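Local coordinates for aminopeptidase N family protein (Idiomarina loihiensis L2TR, PDB 4FGM) that probably acts as a zinc-dependent aminopeptidase of the M61 family, cleaving amino acids from peptide N-termini, at residues A[4-9]-A[125-130]. Residues are numbered along the deposited sequence; the frame is centred on the assembly and turned at random.
Sequences YDITPI and LHLHAP
A parallel strand pair in the N-terminal M61 domain joins Tyr4, Asp5 and Ile6 to Leu125, His126 and Leu127, the axes of the short segments approaching to 4.7 Å. Its backbone ladder alternates as parallel pairing requires: His126 N donates to Tyr4 O, Ile6 N to His126 O (2.9 Å) and His128 N to Ile6 O. On the face bearing Asp5 and His126, the Asp5 carboxylate meets the ring of His128, beyond the last bridged pair. His128 NE2 donates to Asp5 OD2 at 2.6 Å, in an almost straight bond (179°) that lies in the ring plane and meets the anti lone pair. Carboxylate and imidazole are nearly coplanar, 18° apart, while Asp5 OD2 also lies 3.4 Å from His126 CB. An alanine in place of Asp5 would probably leave His128 NE2 without its acceptor and the ring freer to turn. Thr7 OG1, set anti to its carbonyl carbon (chi1 -57°), rests 3.2 Å from His128 CB. On the face of Tyr4, Ile6, Leu125 and Leu127, aliphatic contacts dominate: Ile6 CD1 meets Leu125 CD1 at 4.0 Å, and Ile6 CG2 meets Leu127 CD2. Where the ladder ends, Pro8, centre of an inverse gamma turn, packs its CB against Pro130 CB at 3.6 Å. Strands 15-22 and 153-157 flank the pair, while helices 108-111 and 160-163 pack against the face of Tyr4, Ile6 and Leu125.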
ATOM      1  N   TYR A   4       0.421 -22.725  18.899  1.00 44.35           N
ATOM      2  CA  TYR A   4       0.405 -21.360  19.408  1.00 39.46           C
ATOM      3  C   TYR A   4      -0.917 -21.054  20.101  1.00 39.23           C
ATOM      4  O   TYR A   4      -1.979 -21.281  19.538  1.00 39.46           O
ATOM      5  CB  TYR A   4       0.596 -20.366  18.255  1.00 39.53           C
ATOM      6  CG  TYR A   4       1.942 -20.433  17.575  1.00 42.73           C
ATOM      7  CD1 TYR A   4       3.024 -19.704  18.055  1.00 40.64           C
ATOM      8  CD2 TYR A   4       2.132 -21.216  16.443  1.00 40.33           C
ATOM      9  CE1 TYR A   4       4.261 -19.749  17.421  1.00 42.67           C
ATOM     10  CE2 TYR A   4       3.367 -21.269  15.804  1.00 42.11           C
ATOM     11  CZ  TYR A   4       4.426 -20.534  16.298  1.00 42.36           C
ATOM     12  OH  TYR A   4       5.653 -20.593  15.676  1.00 42.37           O
ATOM     13  N   ASP A   5      -0.848 -20.551  21.327  1.00 39.57           N
ATOM     14  CA  ASP A   5      -2.054 -20.169  22.056  1.00 46.58           C
ATOM     15  C   ASP A   5      -2.029 -18.666  22.258  1.00 46.57           C
ATOM     16  O   ASP A   5      -1.085 -18.132  22.846  1.00 47.16           O
ATOM     17  CB  ASP A   5      -2.136 -20.857  23.417  1.00 40.42           C
ATOM     18  CG  ASP A   5      -2.716 -22.239  23.324  1.00 42.60           C
ATOM     19  OD1 ASP A   5      -1.934 -23.200  23.153  1.00 45.55           O
ATOM     20  OD2 ASP A   5      -3.960 -22.359  23.400  1.00 46.16           O
ATOM     21  N   ILE A   6      -3.056 -17.985  21.760  1.00 41.94           N
ATOM     22  CA  ILE A   6      -3.129 -16.536  21.899  1.00 39.81           C
ATOM     23  C   ILE A   6      -4.386 -16.081  22.617  1.00 38.12           C
ATOM     24  O   ILE A   6      -5.499 -16.554  22.336  1.00 38.13           O
ATOM     25  CB  ILE A   6      -3.085 -15.826  20.526  1.00 39.64           C
ATOM     26  CG1 ILE A   6      -1.769 -16.135  19.810  1.00 46.01           C
ATOM     27  CG2 ILE A   6      -3.218 -14.331  20.717  1.00 28.62           C
ATOM     28  CD1 ILE A   6      -1.726 -15.636  18.375  1.00 45.85           C
ATOM     29  N   THR A   7      -4.201 -15.152  23.545  1.00 36.74           N
ATOM     30  CA  THR A   7      -5.323 -14.612  24.289  1.00 40.44           C
ATOM     31  C   THR A   7      -5.167 -13.107  24.447  1.00 40.33           C
ATOM     32  O   THR A   7      -4.108 -12.630  24.850  1.00 38.84           O
ATOM     33  CB  THR A   7      -5.422 -15.253  25.708  1.00 43.38           C
ATOM     34  OG1 THR A   7      -5.528 -16.677  25.588  1.00 45.91           O
ATOM     35  CG2 THR A   7      -6.634 -14.724  26.457  1.00 32.56           C
ATOM     36  N   PRO A   8      -6.203 -12.336  24.087  1.00 43.04           N
ATOM     37  CA  PRO A   8      -6.135 -10.876  24.229  1.00 41.80           C
ATOM     38  C   PRO A   8      -6.416 -10.700  25.720  1.00 44.52           C
ATOM     39  O   PRO A   8      -7.527 -10.353  26.112  1.00 44.83           O
ATOM     40  CB  PRO A   8      -7.303 -10.385  23.373  1.00 39.56           C
ATOM     41  CG  PRO A   8      -7.543 -11.506  22.410  1.00 36.71           C
ATOM     42  CD  PRO A   8      -7.364 -12.724  23.271  1.00 39.38           C
ATOM     43  N   ILE A   9      -5.404 -10.950  26.544  1.00 40.49           N
ATOM     44  CA  ILE A   9      -5.557 -10.916  27.992  1.00 41.84           C
ATOM     45  C   ILE A   9      -5.766  -9.585  28.701  1.00 44.94           C
ATOM     46  O   ILE A   9      -6.470  -9.527  29.708  1.00 45.77           O
ATOM     47  CB  ILE A   9      -4.357 -11.648  28.674  1.00 36.42           C
ATOM     48  CG1 ILE A   9      -4.741 -12.077  30.089  1.00 43.33           C
ATOM     49  CG2 ILE A   9      -3.126 -10.743  28.707  1.00 32.78           C
ATOM     50  CD1 ILE A   9      -5.760 -13.205  30.121  1.00 41.49           C
ATOM     51  N   LEU A 125      -3.039 -22.660  15.657  1.00 40.58           N
ATOM     52  CA  LEU A 125      -3.242 -21.449  16.432  1.00 36.03           C
ATOM     53  C   LEU A 125      -4.581 -21.524  17.148  1.00 38.49           C
ATOM     54  O   LEU A 125      -5.623 -21.690  16.525  1.00 38.74           O
ATOM     55  CB  LEU A 125      -3.183 -20.217  15.509  1.00 36.52           C
ATOM     56  CG  LEU A 125      -3.179 -18.817  16.137  1.00 49.63           C
ATOM     57  CD1 LEU A 125      -2.647 -17.804  15.138  1.00 50.41           C
ATOM     58  CD2 LEU A 125      -4.576 -18.441  16.566  1.00 48.42           C
ATOM     59  N   HIS A 126      -4.538 -21.410  18.467  1.00 39.07           N
ATOM     60  CA  HIS A 126      -5.742 -21.463  19.277  1.00 44.28           C
ATOM     61  C   HIS A 126      -6.015 -20.056  19.805  1.00 43.42           C
ATOM     62  O   HIS A 126      -5.292 -19.573  20.676  1.00 48.29           O
ATOM     63  CB  HIS A 126      -5.530 -22.435  20.441  1.00 54.58           C
ATOM     64  CG  HIS A 126      -4.855 -23.714  20.042  1.00 79.24           C
ATOM     65  ND1 HIS A 126      -5.535 -24.777  19.483  1.00 87.08           N
ATOM     66  CD2 HIS A 126      -3.551 -24.086  20.085  1.00 82.89           C
ATOM     67  CE1 HIS A 126      -4.681 -25.745  19.201  1.00 86.79           C
ATOM     68  NE2 HIS A 126      -3.470 -25.351  19.555  1.00 84.19           N
ATOM     69  N   LEU A 127      -7.042 -19.401  19.267  1.00 39.82           N
ATOM     70  CA  LEU A 127      -7.405 -18.051  19.694  1.00 40.49           C
ATOM     71  C   LEU A 127      -8.471 -18.115  20.782  1.00 44.45           C
ATOM     72  O   LEU A 127      -9.614 -18.495  20.519  1.00 40.77           O
ATOM     73  CB  LEU A 127      -7.954 -17.236  18.517  1.00 46.08           C
ATOM     74  CG  LEU A 127      -7.558 -15.763  18.357  1.00 47.01           C
ATOM     75  CD1 LEU A 127      -8.746 -15.010  17.802  1.00 43.02           C
ATOM     76  CD2 LEU A 127      -7.136 -15.154  19.665  1.00 40.26           C
ATOM     77  N   HIS A 128      -8.093 -17.725  21.996  1.00 41.55           N
ATOM     78  CA  HIS A 128      -9.001 -17.732  23.139  1.00 44.28           C
ATOM     79  C   HIS A 128      -9.685 -16.375  23.274  1.00 47.51           C
ATOM     80  O   HIS A 128      -9.070 -15.328  23.037  1.00 46.32           O
ATOM     81  CB  HIS A 128      -8.219 -18.058  24.419  1.00 42.88           C
ATOM     82  CG  HIS A 128      -7.493 -19.368  24.357  1.00 53.35           C
ATOM     83  ND1 HIS A 128      -8.098 -20.571  24.657  1.00 55.93           N
ATOM     84  CD2 HIS A 128      -6.236 -19.672  23.957  1.00 53.77           C
ATOM     85  CE1 HIS A 128      -7.247 -21.556  24.442  1.00 52.24           C
ATOM     86  NE2 HIS A 128      -6.108 -21.039  24.016  1.00 51.33           N
ATOM     87  N   ALA A 129     -10.962 -16.395  23.649  1.00 46.95           N
ATOM     88  CA  ALA A 129     -11.724 -15.161  23.819  1.00 44.03           C
ATOM     89  C   ALA A 129     -11.126 -14.317  24.930  1.00 44.92           C
ATOM     90  O   ALA A 129     -10.597 -14.836  25.911  1.00 39.26           O
ATOM     91  CB  ALA A 129     -13.182 -15.474  24.150  1.00 38.82           C
ATOM     92  N   PRO A 130     -11.172 -12.992  24.776  1.00 43.31           N
ATOM     93  CA  PRO A 130     -10.612 -12.174  25.848  1.00 42.70           C
ATOM     94  C   PRO A 130     -11.636 -12.141  26.986  1.00 41.60           C
ATOM     95  O   PRO A 130     -12.807 -11.826  26.770  1.00 43.46           O
ATOM     96  CB  PRO A 130     -10.417 -10.818  25.175  1.00 44.37           C
ATOM     97  CG  PRO A 130     -11.501 -10.788  24.156  1.00 38.37           C
ATOM     98  CD  PRO A 130     -11.491 -12.180  23.589  1.00 34.40           C
TER